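Local coordinates for protein VAL-1 (Chlorella virus, PDB 3GNE) that cleaves the polysaccharide alginate, probably by beta-elimination, as a family 14 polysaccharide lyase, at residues 172-177 with 209-214. Numbering follows the deposited sequence. Where two conformers were deposited one is given.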
loop_
_atom_site.group_PDB
_atom_site.type_symbol
_atom_site.label_atom_id
_atom_site.label_comp_id
_atom_site.label_asym_id
_atom_site.label_seq_id
_atom_site.Cartn_x
_atom_site.Cartn_y
_atom_site.Cartn_z
ATOM N N THR A 172 -8.139 6.408 -0.542
ATOM C CA THR A 172 -8.829 6.040 0.691
ATOM C C THR A 172 -9.730 7.179 1.108
ATOM O O THR A 172 -9.210 8.297 1.219
ATOM C CB THR A 172 -7.824 5.768 1.837
ATOM O OG1 THR A 172 -6.873 4.800 1.404
ATOM C CG2 THR A 172 -8.546 5.151 3.002
ATOM N N LYS A 173 -11.016 6.948 1.337
ATOM C CA LYS A 173 -11.905 8.032 1.774
ATOM C C LYS A 173 -12.652 7.554 3.011
ATOM O O LYS A 173 -13.341 6.527 2.988
ATOM C CB LYS A 173 -12.913 8.369 0.662
ATOM C CG LYS A 173 -13.923 9.440 1.123
ATOM C CD LYS A 173 -14.828 9.843 -0.036
ATOM C CE LYS A 173 -15.571 11.104 0.431
ATOM N NZ LYS A 173 -16.649 10.812 1.399
ATOM N N MET A 174 -12.465 8.301 4.098
ATOM C CA MET A 174 -13.120 7.911 5.341
ATOM C C MET A 174 -14.644 7.907 5.191
ATOM O O MET A 174 -15.215 8.702 4.464
ATOM C CB MET A 174 -12.746 8.867 6.493
ATOM C CG MET A 174 -11.314 8.697 6.988
ATOM S SD MET A 174 -11.010 7.138 7.844
ATOM C CE MET A 174 -12.495 6.953 8.823
ATOM N N ASN A 175 -15.230 6.973 5.963
ATOM C CA ASN A 175 -16.671 7.132 6.148
ATOM C C ASN A 175 -16.970 8.410 6.918
ATOM O O ASN A 175 -16.094 8.999 7.600
ATOM C CB ASN A 175 -17.211 5.973 6.975
ATOM C CG ASN A 175 -16.456 5.790 8.298
ATOM O OD1 ASN A 175 -15.345 5.229 8.319
ATOM N ND2 ASN A 175 -17.029 6.300 9.418
ATOM N N THR A 176 -18.233 8.823 6.835
ATOM C CA THR A 176 -18.718 9.949 7.665
ATOM C C THR A 176 -19.303 9.399 8.954
ATOM O O THR A 176 -19.405 8.186 9.094
ATOM C CB THR A 176 -19.740 10.817 6.970
ATOM O OG1 THR A 176 -20.883 10.004 6.645
ATOM C CG2 THR A 176 -19.193 11.316 5.640
ATOM N N PHE A 177 -19.667 10.269 9.874
ATOM C CA PHE A 177 -20.305 9.868 11.099
ATOM C C PHE A 177 -21.570 10.708 11.219
ATOM O O PHE A 177 -21.659 11.880 10.831
ATOM C CB PHE A 177 -19.459 10.115 12.360
ATOM C CG PHE A 177 -18.165 9.305 12.221
ATOM C CD1 PHE A 177 -18.056 8.083 12.858
ATOM C CD2 PHE A 177 -17.134 9.784 11.438
ATOM C CE1 PHE A 177 -16.894 7.338 12.714
ATOM C CE2 PHE A 177 -15.956 9.040 11.286
ATOM C CZ PHE A 177 -15.877 7.821 11.922
ATOM N N ASP A 209 -12.461 10.778 15.610
ATOM C CA ASP A 209 -11.068 11.060 15.999
ATOM C C ASP A 209 -10.075 10.089 15.336
ATOM O O ASP A 209 -8.857 10.272 15.478
ATOM C CB ASP A 209 -10.888 10.964 17.509
ATOM C CG ASP A 209 -11.166 9.582 18.042
ATOM O OD1 ASP A 209 -12.316 9.143 17.931
ATOM O OD2 ASP A 209 -10.240 8.915 18.552
ATOM N N LEU A 210 -10.617 9.048 14.674
ATOM C CA LEU A 210 -9.715 8.039 14.067
ATOM C C LEU A 210 -9.790 8.197 12.568
ATOM O O LEU A 210 -10.792 7.768 11.960
ATOM C CB LEU A 210 -10.209 6.676 14.504
ATOM C CG LEU A 210 -10.038 6.377 16.010
ATOM C CD1 LEU A 210 -10.810 5.099 16.388
ATOM C CD2 LEU A 210 -8.572 6.299 16.442
ATOM N N LEU A 211 -8.819 8.842 11.951
ATOM C CA LEU A 211 -8.886 9.215 10.543
ATOM C C LEU A 211 -7.630 8.679 9.882
ATOM O O LEU A 211 -6.832 7.939 10.512
ATOM C CB LEU A 211 -8.990 10.742 10.427
ATOM C CG LEU A 211 -10.172 11.366 11.175
ATOM C CD1 LEU A 211 -10.004 12.867 11.125
ATOM C CD2 LEU A 211 -11.482 10.904 10.532
ATOM N N ILE A 212 -7.441 9.040 8.610
ATOM C CA ILE A 212 -6.199 8.565 7.964
ATOM C C ILE A 212 -4.991 9.122 8.701
ATOM O O ILE A 212 -4.971 10.337 8.968
ATOM C CB ILE A 212 -6.237 8.994 6.503
ATOM C CG1 ILE A 212 -7.404 8.336 5.777
ATOM C CG2 ILE A 212 -4.897 8.671 5.844
ATOM C CD1 ILE A 212 -7.789 8.931 4.430
ATOM N N SER A 213 -4.060 8.252 9.046
ATOM C CA SER A 213 -2.954 8.698 9.941
ATOM C C SER A 213 -1.613 8.570 9.329
ATOM O O SER A 213 -0.734 9.289 9.777
ATOM C CB SER A 213 -3.058 7.946 11.268
ATOM O OG SER A 213 -2.997 6.550 11.056
ATOM N N ARG A 214 -1.367 7.700 8.338
ATOM C CA ARG A 214 -0.046 7.682 7.717
ATOM C C ARG A 214 -0.077 6.958 6.390
ATOM O O ARG A 214 -0.994 6.171 6.119
ATOM C CB ARG A 214 1.050 6.995 8.577
ATOM C CG ARG A 214 0.894 5.464 8.684
ATOM C CD ARG A 214 2.052 4.919 9.527
ATOM N NE ARG A 214 2.211 3.464 9.534
ATOM C CZ ARG A 214 1.532 2.609 10.302
ATOM N NH1 ARG A 214 0.562 3.098 11.119
ATOM N NH2 ARG A 214 1.805 1.322 10.217
#
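The two facing sheets of a beta-sandwich meet here at one end, where strand 166-173 runs out and strand 212-221 begins. No hydrogen bond joins residues 172-177 to 209-214; the two are in van der Waals contact. Met-174 and Ile-212 carry it together; Met-174 takes part in three of the four residue pairs. Its CG is anti to its own carbonyl carbon (chi1 -72°), and the chain then bends at chi2 and chi3, so the thioether lies along the backbone of 210-212. Met-174 SD sits 4.0 Å from Leu-211 CA, and Met-174 CE reaches Leu-210 O at 3.7 Å. That carbonyl oxygen also accepts a hydrogen bond from Ser-205 OG. Met-174 CG is 4.1 Å from Ile-212 CG1, where the two chains run past each other in opposite directions. Met-174 CG is also 4.2 Å from Leu-211 CD2, and these two side chains cross at about a right angle. Further into the sandwich, Ile-212 points its CD1 at Thr-172, 3.6 Å from Thr-172 O and 4.1 Å from Thr-172 CB. Thr-172 OG1 is hydrogen-bonded to Asn-115 ND2. Ile-98 of strand 91-99 packs on both Met-174 and Ile-212. Beyond Met-174, Asn-175 ND2 donates to Thr-176 O and lies over one face of the Phe-177 ring. Apolar side chains closing the gap between two antiparallel sheets are typical of the concanavalin-like jelly-roll sandwich, consistent with this family's Concanavalin clan.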